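Local coordinates for protein 4-hydroxybutyrate CoA-transferase (Porphyromonas gingivalis, PDB 3EH7) that probably transfers coenzyme A from an acyl-CoA such as acetyl-CoA to a carboxylic acid, perhaps 4-hydroxybutyrate, at residues E197-I202 against G221-A226; A214-G219 against K235-H240; M310-S315 against V342-G347; I372-A377 against E423-H428; T394-A399 against I416-F421. All blocks are in the same frame, centred on the assembly; numbering follows the deposited sequence. Where two conformers were deposited one is given.

Interaction 1: E197-I202 against G221-A226; sequences EVEEAI and GAIPDA
Two helices on one side of the mixed sheet meet where E199 and I202 of helix 197-208 face A222, I223 and A226 at the start of helix 222-229. Their short axes come within 8.0 Å at a crossing angle of -49°, near enough for alanine methyls to meet the facing backbone and side chain. A226 is the clearest case: its CB lies 3.2 Å from E199 O, a methyl pushed against the carbonyl of the facing helix turn. One turn earlier, A222 CB sits 3.5 Å from E199 CG, so the glutamate contributes its aliphatic part to the contact. E199 leaves its backbone with CG anti to the carbonyl carbon and then bends at chi2 (83°), its OE1 turning back to a weak hydrogen bond with G196 N. On the sheet side the two isoleucines cross obliquely, with I202 CG2 3.8 Å from I223 CG2 and I202 CD1 3.9 Å from I223 CD1. Both side chains also reach A359 of strand 355-359, closing a buried apolar layer under the helices. E200, at the margin, directs its carboxylate to a salt bridge with R204. Neighbouring helices packed side by side over a largely parallel sheet are the hallmark of an alpha/beta layered domain.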
# COMPACT_ATOMS: atom_id res chain seq x y z
N GLU A 197 -20.98 -15.87 -21.18
CA GLU A 197 -22.03 -15.13 -20.49
C GLU A 197 -21.60 -14.69 -19.06
O GLU A 197 -22.05 -13.66 -18.57
CB GLU A 197 -23.37 -15.90 -20.49
CG GLU A 197 -23.78 -16.57 -19.18
CD GLU A 197 -25.21 -17.16 -19.24
OE1 GLU A 197 -25.48 -18.03 -20.10
OE2 GLU A 197 -26.06 -16.75 -18.41
N VAL A 198 -20.71 -15.45 -18.42
CA VAL A 198 -20.13 -15.04 -17.15
C VAL A 198 -19.37 -13.73 -17.37
O VAL A 198 -19.61 -12.75 -16.67
CB VAL A 198 -19.21 -16.14 -16.52
CG1 VAL A 198 -18.26 -15.54 -15.50
CG2 VAL A 198 -20.05 -17.24 -15.86
N GLU A 199 -18.49 -13.70 -18.37
CA GLU A 199 -17.69 -12.51 -18.65
C GLU A 199 -18.55 -11.33 -19.07
O GLU A 199 -18.28 -10.18 -18.72
CB GLU A 199 -16.64 -12.79 -19.73
CG GLU A 199 -15.54 -13.71 -19.27
CD GLU A 199 -15.91 -15.18 -19.36
OE1 GLU A 199 -16.92 -15.54 -20.01
OE2 GLU A 199 -15.19 -16.00 -18.77
N GLU A 200 -19.58 -11.61 -19.82
CA GLU A 200 -20.50 -10.58 -20.23
C GLU A 200 -21.19 -9.93 -19.03
O GLU A 200 -21.30 -8.70 -18.96
CB GLU A 200 -21.54 -11.15 -21.18
CG GLU A 200 -22.33 -10.08 -21.90
CD GLU A 200 -23.54 -10.63 -22.65
OE1 GLU A 200 -23.81 -11.85 -22.55
OE2 GLU A 200 -24.23 -9.83 -23.31
N ALA A 201 -21.67 -10.76 -18.11
CA ALA A 201 -22.30 -10.29 -16.87
C ALA A 201 -21.34 -9.43 -16.05
O ALA A 201 -21.72 -8.36 -15.56
CB ALA A 201 -22.81 -11.50 -16.02
N ILE A 202 -20.08 -9.87 -15.93
CA ILE A 202 -19.05 -9.09 -15.20
C ILE A 202 -18.83 -7.73 -15.90
O ILE A 202 -18.84 -6.68 -15.25
CB ILE A 202 -17.70 -9.87 -15.06
CG1 ILE A 202 -17.90 -11.15 -14.23
CG2 ILE A 202 -16.60 -8.97 -14.41
CD1 ILE A 202 -16.83 -12.22 -14.43
N GLY A 221 -7.94 -9.81 -21.89
CA GLY A 221 -8.71 -10.98 -21.51
C GLY A 221 -10.19 -10.68 -21.65
O GLY A 221 -10.60 -9.53 -21.92
N ALA A 222 -10.99 -11.74 -21.49
CA ALA A 222 -12.42 -11.67 -21.77
C ALA A 222 -13.14 -10.63 -20.89
O ALA A 222 -14.06 -9.95 -21.36
CB ALA A 222 -13.06 -13.06 -21.62
N ILE A 223 -12.70 -10.48 -19.65
CA ILE A 223 -13.36 -9.57 -18.67
C ILE A 223 -13.20 -8.11 -19.05
O ILE A 223 -14.19 -7.38 -19.21
CB ILE A 223 -12.93 -9.90 -17.21
CG1 ILE A 223 -13.68 -11.15 -16.73
CG2 ILE A 223 -13.22 -8.75 -16.24
CD1 ILE A 223 -13.09 -11.79 -15.47
N PRO A 224 -11.96 -7.66 -19.22
CA PRO A 224 -11.81 -6.28 -19.62
C PRO A 224 -12.42 -5.99 -21.00
O PRO A 224 -12.99 -4.94 -21.19
CB PRO A 224 -10.30 -6.07 -19.63
CG PRO A 224 -9.72 -7.41 -19.57
CD PRO A 224 -10.67 -8.27 -18.88
N ASP A 225 -12.30 -6.92 -21.94
CA ASP A 225 -12.90 -6.76 -23.26
C ASP A 225 -14.41 -6.62 -23.12
O ASP A 225 -15.03 -5.76 -23.76
CB ASP A 225 -12.59 -7.96 -24.17
CG ASP A 225 -11.14 -7.99 -24.62
OD1 ASP A 225 -10.40 -6.98 -24.44
OD2 ASP A 225 -10.71 -9.04 -25.14
N ALA A 226 -15.00 -7.46 -22.27
CA ALA A 226 -16.44 -7.44 -22.05
C ALA A 226 -16.86 -6.12 -21.41
O ALA A 226 -17.93 -5.59 -21.73
CB ALA A 226 -16.89 -8.62 -21.20

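Interaction 2: A214-G219 against K235-H240; sequences ATLQLG and KDLGIH
L216 bonds strand 238-240 through both its N-H and its carbonyl, the parallel ladder that pairs T215 with G238 and L216 with I239. G238 N donates to A214 O at 2.8 Å, L216 N to G238 O at 2.8 Å, and H240 N to L216 O at 3.1 Å with a more bent N-H...O angle of 150°. Weaker CA-H...O contacts fill the ladder: L237 CA approaches A214 O, and T215 CA lies 3.3 Å from G238 O.

Apolar packing divides between the two faces. On the face of L216 and I239, L216 CB is 4.1 Å from I239 CD1, while L216 CD1 and L237 CD1 meet more loosely. On the T215 face, G238 has no side chain, and T215 CG2, anti to its backbone N, reaches across to 3.7 Å from H240 CB.

The polar ends find partners outside the pair. T215 OG1 bonds to D308 O, H240 NE2 to V298 O, and Q217 OE1 and NE2 to S312 and N314.

The strands are the two arms of a beta-alpha-beta crossover through helix 222-229, whose P224 and L228 touch L218. Strand 310-314 lies on the other side of 215-217, strand 269-271 beyond 238-240, and Y344 of helix 341-350 touches Q217 and H240.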
# COMPACT_ATOMS: atom_id res chain seq x y z
N ALA A 214 -14.60 9.22 -17.14
CA ALA A 214 -13.69 8.41 -16.32
C ALA A 214 -12.37 8.20 -17.05
O ALA A 214 -12.34 8.18 -18.29
CB ALA A 214 -14.29 7.06 -15.97
N THR A 215 -11.29 8.09 -16.28
CA THR A 215 -9.99 7.65 -16.79
C THR A 215 -9.80 6.22 -16.41
O THR A 215 -9.87 5.88 -15.21
CB THR A 215 -8.82 8.50 -16.22
OG1 THR A 215 -9.18 9.87 -16.27
CG2 THR A 215 -7.50 8.28 -17.02
N LEU A 216 -9.52 5.37 -17.38
CA LEU A 216 -9.51 3.94 -17.13
C LEU A 216 -8.12 3.33 -17.07
O LEU A 216 -7.24 3.71 -17.84
CB LEU A 216 -10.30 3.19 -18.21
CG LEU A 216 -11.71 3.65 -18.53
CD1 LEU A 216 -12.23 2.77 -19.65
CD2 LEU A 216 -12.63 3.61 -17.30
N GLN A 217 -7.97 2.34 -16.19
CA GLN A 217 -6.90 1.37 -16.27
C GLN A 217 -7.54 -0.00 -16.30
O GLN A 217 -8.37 -0.33 -15.47
CB GLN A 217 -5.94 1.47 -15.08
CG GLN A 217 -4.88 0.34 -15.06
CD GLN A 217 -5.31 -0.88 -14.26
OE1 GLN A 217 -5.98 -0.76 -13.23
NE2 GLN A 217 -4.95 -2.05 -14.73
N LEU A 218 -7.15 -0.81 -17.27
CA LEU A 218 -7.61 -2.19 -17.32
C LEU A 218 -6.68 -2.99 -18.20
O LEU A 218 -5.86 -2.41 -18.92
CB LEU A 218 -9.08 -2.32 -17.79
CG LEU A 218 -9.49 -2.08 -19.24
CD1 LEU A 218 -11.04 -2.24 -19.33
CD2 LEU A 218 -9.03 -0.72 -19.75
N GLY A 219 -6.81 -4.31 -18.13
CA GLY A 219 -5.92 -5.23 -18.88
C GLY A 219 -6.51 -5.86 -20.14
O GLY A 219 -7.27 -5.22 -20.86
N LYS A 235 -19.24 8.72 -22.70
CA LYS A 235 -18.70 9.94 -23.31
C LYS A 235 -17.36 10.37 -22.71
O LYS A 235 -17.22 10.40 -21.49
CB LYS A 235 -19.68 11.08 -23.10
CG LYS A 235 -21.10 10.81 -23.60
CD LYS A 235 -21.17 10.52 -25.10
CE LYS A 235 -22.62 10.20 -25.48
NZ LYS A 235 -22.71 9.59 -26.82
N ASP A 236 -16.43 10.75 -23.59
CA ASP A 236 -15.10 11.28 -23.20
C ASP A 236 -14.37 10.55 -22.08
O ASP A 236 -13.87 11.17 -21.15
CB ASP A 236 -15.19 12.77 -22.87
CG ASP A 236 -15.60 13.60 -24.07
OD1 ASP A 236 -14.91 13.56 -25.12
OD2 ASP A 236 -16.65 14.26 -23.95
N LEU A 237 -14.26 9.25 -22.21
CA LEU A 237 -13.40 8.46 -21.34
C LEU A 237 -11.96 8.71 -21.74
O LEU A 237 -11.69 9.12 -22.86
CB LEU A 237 -13.75 6.97 -21.44
CG LEU A 237 -15.23 6.62 -21.17
CD1 LEU A 237 -15.44 5.12 -21.23
CD2 LEU A 237 -15.67 7.15 -19.81
N GLY A 238 -11.05 8.53 -20.78
CA GLY A 238 -9.62 8.67 -21.00
C GLY A 238 -8.87 7.43 -20.57
O GLY A 238 -9.42 6.56 -19.88
N ILE A 239 -7.60 7.34 -20.97
CA ILE A 239 -6.76 6.21 -20.63
C ILE A 239 -5.48 6.61 -19.86
O ILE A 239 -4.67 7.42 -20.33
CB ILE A 239 -6.36 5.42 -21.89
CG1 ILE A 239 -7.59 4.73 -22.52
CG2 ILE A 239 -5.25 4.41 -21.59
CD1 ILE A 239 -8.17 3.61 -21.66
N HIS A 240 -5.32 6.03 -18.67
CA HIS A 240 -4.06 6.05 -17.94
C HIS A 240 -3.95 4.68 -17.29
O HIS A 240 -4.60 4.38 -16.26
CB HIS A 240 -3.94 7.19 -16.93
CG HIS A 240 -2.60 7.22 -16.24
ND1 HIS A 240 -1.69 8.24 -16.40
CD2 HIS A 240 -2.01 6.32 -15.43
CE1 HIS A 240 -0.61 7.98 -15.70
NE2 HIS A 240 -0.77 6.82 -15.09

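Interaction 3: M310-S315 against V342-G347; sequences MVSINS and VDYVRG
Y344 reaches from helix 341-350 onto strand 310-314, where S312 and M310 receive it. Starting at the root, Y344 CB lies 3.4 Å from S312 OG and 4.0 Å from S312 CB, so the serine hydroxyl faces the methylene; Q217 OE1 of the adjacent strand meets the same CB at 3.3 Å. S312 OG is anti to its own backbone N (chi1 160°), which swings it off the strand toward the helix. N314 ND2 stands farther off, 4.5 Å from Y344 CB. At CG the tyrosine is anti to its carbonyl carbon (chi1 -76°), and the ring then leads away from strand 310-314, on the side of strands 215-217 and 238-240. Its CD1 edge meets M310, a selenomethionine, whose terminal CE lies 4.3 Å away near the ring plane. I304 of helix 301-304 is a further neighbour of the side chain. At the tip, OH hydrogen-bonds to N299 OD1. Behind the tyrosine, V345 turns to strand 355-359 and touches S356 and M358.

The strand and the helix run nearly antiparallel, at 153° between their directions, with their axes 8.5 Å apart. The contact combines apolar contact at the root and edge of the tyrosine with polar groups satisfied beside it: the polar ends of S312 and N314 are paired with Q217 in the adjacent strand, OG with OE1 and OD1 with NE2, while the phenol OH has its own partner in N299.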
# COMPACT_ATOMS: atom_id res chain seq x y z
N MSE A 310 -10.53 8.07 -11.73
CA MSE A 310 -9.90 6.81 -12.08
C MSE A 310 -10.90 5.70 -11.86
O MSE A 310 -11.64 5.69 -10.87
CB MSE A 310 -8.64 6.50 -11.25
CG MSE A 310 -7.40 7.21 -11.65
SE MSE A 310 -6.73 6.84 -13.40
CE MSE A 310 -6.76 4.94 -13.33
N VAL A 311 -10.94 4.78 -12.81
CA VAL A 311 -11.55 3.48 -12.62
C VAL A 311 -10.51 2.47 -13.04
O VAL A 311 -10.08 2.43 -14.20
CB VAL A 311 -12.86 3.27 -13.42
CG1 VAL A 311 -13.37 1.87 -13.18
CG2 VAL A 311 -13.92 4.30 -13.01
N SER A 312 -10.09 1.68 -12.05
CA SER A 312 -9.11 0.65 -12.26
C SER A 312 -9.84 -0.70 -12.23
O SER A 312 -10.61 -0.95 -11.32
CB SER A 312 -8.04 0.76 -11.16
OG SER A 312 -7.35 -0.46 -11.04
N ILE A 313 -9.63 -1.53 -13.26
CA ILE A 313 -10.22 -2.88 -13.34
C ILE A 313 -9.12 -3.92 -13.46
O ILE A 313 -8.30 -3.90 -14.39
CB ILE A 313 -11.19 -3.07 -14.56
CG1 ILE A 313 -12.25 -1.97 -14.62
CG2 ILE A 313 -11.86 -4.44 -14.50
CD1 ILE A 313 -13.11 -2.00 -15.92
N ASN A 314 -9.10 -4.83 -12.50
CA ASN A 314 -8.16 -5.94 -12.49
C ASN A 314 -8.85 -7.22 -11.99
O ASN A 314 -9.92 -7.17 -11.39
CB ASN A 314 -6.97 -5.61 -11.58
CG ASN A 314 -6.19 -4.38 -12.06
OD1 ASN A 314 -5.44 -4.43 -13.05
ND2 ASN A 314 -6.38 -3.30 -11.38
N SER A 315 -8.23 -8.36 -12.26
CA SER A 315 -8.71 -9.65 -11.78
C SER A 315 -7.71 -10.22 -10.80
O SER A 315 -6.60 -9.69 -10.65
CB SER A 315 -8.88 -10.60 -12.94
OG SER A 315 -9.81 -10.02 -13.82
N VAL A 342 -1.95 -3.63 -7.77
CA VAL A 342 -2.01 -2.91 -6.50
C VAL A 342 -1.58 -1.46 -6.66
O VAL A 342 -2.08 -0.59 -5.95
CB VAL A 342 -1.17 -3.59 -5.41
CG1 VAL A 342 0.30 -3.69 -5.84
CG2 VAL A 342 -1.31 -2.87 -4.03
N ASP A 343 -0.69 -1.17 -7.61
CA ASP A 343 -0.28 0.22 -7.85
C ASP A 343 -1.51 1.04 -8.20
O ASP A 343 -1.67 2.19 -7.75
CB ASP A 343 0.74 0.34 -9.01
CG ASP A 343 2.04 -0.45 -8.79
OD1 ASP A 343 2.27 -0.95 -7.65
OD2 ASP A 343 2.87 -0.56 -9.78
N TYR A 344 -2.39 0.45 -9.00
CA TYR A 344 -3.60 1.12 -9.45
C TYR A 344 -4.69 1.15 -8.38
O TYR A 344 -5.46 2.08 -8.31
CB TYR A 344 -4.11 0.52 -10.79
CG TYR A 344 -3.25 0.99 -11.93
CD1 TYR A 344 -3.50 2.21 -12.57
CD2 TYR A 344 -2.13 0.28 -12.30
CE1 TYR A 344 -2.68 2.68 -13.58
CE2 TYR A 344 -1.29 0.76 -13.29
CZ TYR A 344 -1.56 1.95 -13.92
OH TYR A 344 -0.70 2.39 -14.88
N VAL A 345 -4.75 0.15 -7.51
CA VAL A 345 -5.70 0.21 -6.39
C VAL A 345 -5.29 1.41 -5.54
O VAL A 345 -6.13 2.24 -5.17
CB VAL A 345 -5.67 -1.06 -5.56
CG1 VAL A 345 -6.49 -0.91 -4.22
CG2 VAL A 345 -6.12 -2.25 -6.41
N ARG A 346 -3.98 1.55 -5.28
CA ARG A 346 -3.52 2.64 -4.43
C ARG A 346 -3.65 4.00 -5.09
O ARG A 346 -4.03 4.95 -4.43
CB ARG A 346 -2.11 2.39 -3.91
CG ARG A 346 -2.13 1.34 -2.81
CD ARG A 346 -0.76 0.88 -2.44
NE ARG A 346 -0.83 -0.22 -1.49
CZ ARG A 346 0.15 -0.58 -0.68
NH1 ARG A 346 1.33 0.05 -0.67
NH2 ARG A 346 -0.04 -1.59 0.14
N GLY A 347 -3.36 4.08 -6.39
CA GLY A 347 -3.54 5.33 -7.13
C GLY A 347 -5.01 5.74 -7.21
O GLY A 347 -5.33 6.88 -7.05

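Interaction 4: I372-A377 against E423-H428; sequences IVPIIA and EELTKH
This is a mainly apolar contact between an edge strand with its following turn and the C-terminal helix: strand 372-373, at the rim of the small four-stranded sheet, leads into P374, which lies against L425 and H428 of helix 419-433. At its heart is a CH-pi contact. P374 CB stands over one face of the H428 imidazole, 3.8 Å from the ring centroid and 19° off the ring normal, with 3.6 Å to H428 CG; P374 CG lies over the ND1 side.

One turn back along the helix, L425 fills the angle between the proline and the strand. Its CG is anti to the carbonyl carbon, and its CD2 comes 3.5 Å from both P374 CD and I372 O, the carbon pair being tighter than usual. L425 CD1 meets I372 CG2 at 4.0 Å, the two side chains crossing at about a right angle. L321, I414 and A417 add further apolar neighbours to L425, while I372 also reaches I319, L413 and I416. Past the proline, P374 O accepts a hydrogen bond from R432 NH2 farther down the same helix.

What holds the imidazole in position under the proline is its own helix. H428 ND1 donates to E424 O at 3.0 Å, nearly straight at 170° and in the ring plane, while H428 N reaches that same E424 O from the opposite face of its carbonyl plane.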
# COMPACT_ATOMS: atom_id res chain seq x y z
N ILE A 372 -14.20 -16.88 -4.18
CA ILE A 372 -14.52 -16.21 -2.93
C ILE A 372 -14.41 -17.28 -1.89
O ILE A 372 -15.18 -18.25 -1.87
CB ILE A 372 -15.90 -15.54 -2.99
CG1 ILE A 372 -15.84 -14.34 -3.96
CG2 ILE A 372 -16.38 -15.09 -1.60
CD1 ILE A 372 -17.24 -13.63 -4.17
N VAL A 373 -13.38 -17.16 -1.06
CA VAL A 373 -13.00 -18.25 -0.19
C VAL A 373 -13.11 -17.83 1.28
O VAL A 373 -12.92 -16.68 1.61
CB VAL A 373 -11.59 -18.76 -0.52
CG1 VAL A 373 -11.57 -19.33 -1.96
CG2 VAL A 373 -10.53 -17.64 -0.36
N PRO A 374 -13.43 -18.77 2.16
CA PRO A 374 -13.37 -18.46 3.58
C PRO A 374 -11.94 -18.10 4.06
O PRO A 374 -11.79 -17.22 4.89
CB PRO A 374 -13.89 -19.73 4.25
CG PRO A 374 -13.80 -20.80 3.21
CD PRO A 374 -13.79 -20.17 1.88
N ILE A 375 -10.93 -18.78 3.51
CA ILE A 375 -9.54 -18.56 3.90
C ILE A 375 -8.70 -18.69 2.63
O ILE A 375 -8.96 -19.56 1.80
CB ILE A 375 -9.03 -19.60 4.95
CG1 ILE A 375 -9.73 -19.43 6.28
CG2 ILE A 375 -7.53 -19.46 5.20
CD1 ILE A 375 -9.81 -20.72 7.04
N ILE A 376 -7.72 -17.83 2.46
CA ILE A 376 -6.86 -17.93 1.29
C ILE A 376 -6.14 -19.27 1.27
O ILE A 376 -6.06 -19.95 2.28
CB ILE A 376 -5.83 -16.77 1.19
CG1 ILE A 376 -4.79 -16.83 2.33
CG2 ILE A 376 -6.56 -15.39 1.13
CD1 ILE A 376 -3.70 -15.69 2.25
N ALA A 377 -5.61 -19.65 0.12
CA ALA A 377 -4.91 -20.91 0.02
C ALA A 377 -3.63 -20.88 0.87
O ALA A 377 -3.03 -19.84 1.09
CB ALA A 377 -4.60 -21.25 -1.44
N GLU A 423 -23.58 -21.78 0.83
CA GLU A 423 -23.92 -22.48 2.04
C GLU A 423 -22.70 -22.69 2.92
O GLU A 423 -22.74 -22.41 4.11
CB GLU A 423 -24.58 -23.82 1.73
CG GLU A 423 -25.30 -24.41 2.90
CD GLU A 423 -26.04 -25.70 2.56
OE1 GLU A 423 -26.68 -25.77 1.48
OE2 GLU A 423 -26.01 -26.64 3.39
N GLU A 424 -21.63 -23.21 2.33
CA GLU A 424 -20.40 -23.44 3.06
C GLU A 424 -19.74 -22.12 3.49
O GLU A 424 -19.20 -22.02 4.58
CB GLU A 424 -19.43 -24.27 2.23
CG GLU A 424 -18.07 -24.40 2.90
CD GLU A 424 -17.38 -25.76 2.71
OE1 GLU A 424 -17.72 -26.51 1.76
OE2 GLU A 424 -16.49 -26.04 3.55
N LEU A 425 -19.79 -21.09 2.64
CA LEU A 425 -19.28 -19.78 3.04
C LEU A 425 -20.06 -19.23 4.25
O LEU A 425 -19.47 -18.70 5.20
CB LEU A 425 -19.32 -18.78 1.89
CG LEU A 425 -18.30 -18.98 0.76
CD1 LEU A 425 -18.73 -18.12 -0.42
CD2 LEU A 425 -16.83 -18.64 1.20
N THR A 426 -21.38 -19.38 4.22
CA THR A 426 -22.23 -18.91 5.30
C THR A 426 -21.93 -19.62 6.61
O THR A 426 -22.03 -19.03 7.70
CB THR A 426 -23.71 -19.06 4.93
OG1 THR A 426 -23.97 -18.22 3.81
CG2 THR A 426 -24.62 -18.65 6.09
N LYS A 427 -21.55 -20.89 6.54
CA LYS A 427 -21.27 -21.57 7.79
C LYS A 427 -19.95 -21.10 8.38
O LYS A 427 -19.88 -20.90 9.58
CB LYS A 427 -21.44 -23.09 7.67
CG LYS A 427 -20.27 -23.91 7.22
CD LYS A 427 -20.69 -25.39 7.26
CE LYS A 427 -21.56 -25.80 6.05
NZ LYS A 427 -22.70 -26.74 6.43
N HIS A 428 -18.94 -20.83 7.56
CA HIS A 428 -17.74 -20.15 8.06
C HIS A 428 -18.08 -18.78 8.65
O HIS A 428 -17.60 -18.41 9.70
CB HIS A 428 -16.66 -20.04 6.99
CG HIS A 428 -15.96 -21.34 6.71
ND1 HIS A 428 -16.47 -22.29 5.84
CD2 HIS A 428 -14.82 -21.87 7.22
CE1 HIS A 428 -15.66 -23.33 5.80
NE2 HIS A 428 -14.65 -23.11 6.63

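Interaction 5: T394-A399 against I416-F421; sequences TEYGIA and IAHPDF
T394 OG1 donates to I416 O at 2.7 Å, in the plane of that carbonyl and on a lone pair, and Y396 lies over the following residues A417 to P419. P419 CD sits over one face of the tyrosine ring, 3.6 Å from CZ, in a CH-pi contact. H418 offers its face to the tyrosine edge, a T-shaped pair with planes at 76° and centroids 5.5 Å apart; Y396 OH comes 3.3 Å from H418 CD2. Behind them I416 packs on the strand, CG2 against G397 and CD1 3.8 Å from A399 CB.

The next shell fixes these groups. T394 OG1 sits between its backbone N and carbonyl carbon (chi1 73°), and there it also accepts from Y396 N, an ST turn inside the type I beta turn T394-G397. H418 is the N-cap of helix 419-433: its ND1 accepts from D420 N in the ring plane. Farther out, R422 makes a cation-pi contact with Y396 and bonds to A417 O, and E395 OE2 bonds to S362.

The threonine hydroxyl thus acts as donor and acceptor at once, tying the hairpin turn to the loop that leads into helix 419-433. Because H418 ND1 accepts, its ring hydrogen is expected on NE2 if the histidine is neutral.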
# COMPACT_ATOMS: atom_id res chain seq x y z
N THR A 394 -18.48 -9.86 -9.58
CA THR A 394 -18.64 -11.14 -10.25
C THR A 394 -19.84 -11.10 -11.19
O THR A 394 -20.52 -10.09 -11.28
CB THR A 394 -18.81 -12.30 -9.27
OG1 THR A 394 -20.12 -12.24 -8.70
CG2 THR A 394 -17.74 -12.27 -8.17
N GLU A 395 -20.08 -12.22 -11.88
CA GLU A 395 -21.29 -12.38 -12.69
C GLU A 395 -22.54 -12.28 -11.85
O GLU A 395 -23.60 -12.10 -12.42
CB GLU A 395 -21.29 -13.72 -13.45
CG GLU A 395 -21.42 -15.02 -12.60
CD GLU A 395 -20.06 -15.65 -12.23
OE1 GLU A 395 -19.07 -14.90 -12.01
OE2 GLU A 395 -19.99 -16.90 -12.15
N TYR A 396 -22.44 -12.40 -10.52
CA TYR A 396 -23.64 -12.33 -9.67
C TYR A 396 -23.87 -10.96 -9.06
O TYR A 396 -24.88 -10.76 -8.43
CB TYR A 396 -23.63 -13.42 -8.59
CG TYR A 396 -23.69 -14.79 -9.21
CD1 TYR A 396 -24.89 -15.32 -9.67
CD2 TYR A 396 -22.53 -15.56 -9.36
CE1 TYR A 396 -24.94 -16.60 -10.28
CE2 TYR A 396 -22.56 -16.82 -9.95
CZ TYR A 396 -23.76 -17.32 -10.42
OH TYR A 396 -23.73 -18.55 -11.00
N GLY A 397 -22.95 -10.02 -9.28
CA GLY A 397 -23.19 -8.64 -8.86
C GLY A 397 -21.97 -7.92 -8.31
O GLY A 397 -20.83 -8.31 -8.52
N ILE A 398 -22.24 -6.85 -7.58
CA ILE A 398 -21.24 -5.88 -7.20
C ILE A 398 -21.23 -5.82 -5.67
O ILE A 398 -22.31 -5.78 -5.06
CB ILE A 398 -21.61 -4.45 -7.75
CG1 ILE A 398 -21.58 -4.42 -9.29
CG2 ILE A 398 -20.70 -3.39 -7.20
CD1 ILE A 398 -22.46 -3.31 -9.92
N ALA A 399 -20.03 -5.80 -5.06
CA ALA A 399 -19.90 -5.51 -3.62
C ALA A 399 -18.92 -4.37 -3.41
O ALA A 399 -17.88 -4.36 -4.05
CB ALA A 399 -19.39 -6.75 -2.88
N ILE A 416 -22.42 -12.41 -3.78
CA ILE A 416 -21.91 -12.44 -5.16
C ILE A 416 -21.05 -13.68 -5.46
O ILE A 416 -20.52 -13.83 -6.55
CB ILE A 416 -21.20 -11.11 -5.54
CG1 ILE A 416 -19.92 -10.86 -4.75
CG2 ILE A 416 -22.14 -9.94 -5.31
CD1 ILE A 416 -19.11 -9.65 -5.26
N ALA A 417 -21.00 -14.60 -4.51
CA ALA A 417 -20.39 -15.88 -4.73
C ALA A 417 -21.35 -16.76 -5.53
O ALA A 417 -22.57 -16.50 -5.59
CB ALA A 417 -20.01 -16.52 -3.38
N HIS A 418 -20.83 -17.78 -6.16
CA HIS A 418 -21.67 -18.78 -6.81
C HIS A 418 -22.61 -19.42 -5.79
O HIS A 418 -22.21 -19.73 -4.67
CB HIS A 418 -20.83 -19.86 -7.46
CG HIS A 418 -21.56 -20.65 -8.48
ND1 HIS A 418 -22.55 -21.55 -8.15
CD2 HIS A 418 -21.48 -20.66 -9.83
CE1 HIS A 418 -23.04 -22.08 -9.25
NE2 HIS A 418 -22.41 -21.55 -10.28
N PRO A 419 -23.89 -19.60 -6.17
CA PRO A 419 -24.87 -20.26 -5.29
C PRO A 419 -24.39 -21.60 -4.71
O PRO A 419 -24.72 -21.93 -3.59
CB PRO A 419 -26.07 -20.47 -6.22
CG PRO A 419 -25.96 -19.35 -7.22
CD PRO A 419 -24.52 -19.01 -7.36
N ASP A 420 -23.62 -22.36 -5.48
CA ASP A 420 -23.12 -23.66 -5.00
C ASP A 420 -22.11 -23.56 -3.85
O ASP A 420 -21.85 -24.55 -3.16
CB ASP A 420 -22.47 -24.42 -6.16
CG ASP A 420 -23.46 -24.80 -7.25
OD1 ASP A 420 -24.69 -24.64 -7.05
OD2 ASP A 420 -23.02 -25.27 -8.31
N PHE A 421 -21.56 -22.37 -3.61
CA PHE A 421 -20.61 -22.17 -2.51
C PHE A 421 -21.13 -21.34 -1.34
O PHE A 421 -20.46 -21.25 -0.30
CB PHE A 421 -19.33 -21.58 -3.07
CG PHE A 421 -18.61 -22.53 -3.95
CD1 PHE A 421 -18.00 -23.65 -3.39
CD2 PHE A 421 -18.61 -22.38 -5.32
CE1 PHE A 421 -17.35 -24.58 -4.20
CE2 PHE A 421 -17.98 -23.31 -6.12
CZ PHE A 421 -17.34 -24.40 -5.57

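Interactions 2 and 3 form the buried core, joined through adjacent strands 215-217 and 310-314 and by the Q217-S312 bond; interaction 2 is a backbone ladder, interaction 3 a side-chain contact of helix on sheet. Interaction 1, partly buried, covers the sheet with aliphatic groups, its P224 touching L218 and G219 of interaction 2. On its other flank I202, V198 and A201 pack on E395, linking it to interaction 5. That contact and interaction 4 share helix 419-433 and meet through I372, I416, L425 and A417. Partly buried and farther from the chain centre, both set a proline on an aromatic ring, though interaction 5 adds a crossing hydrogen bond.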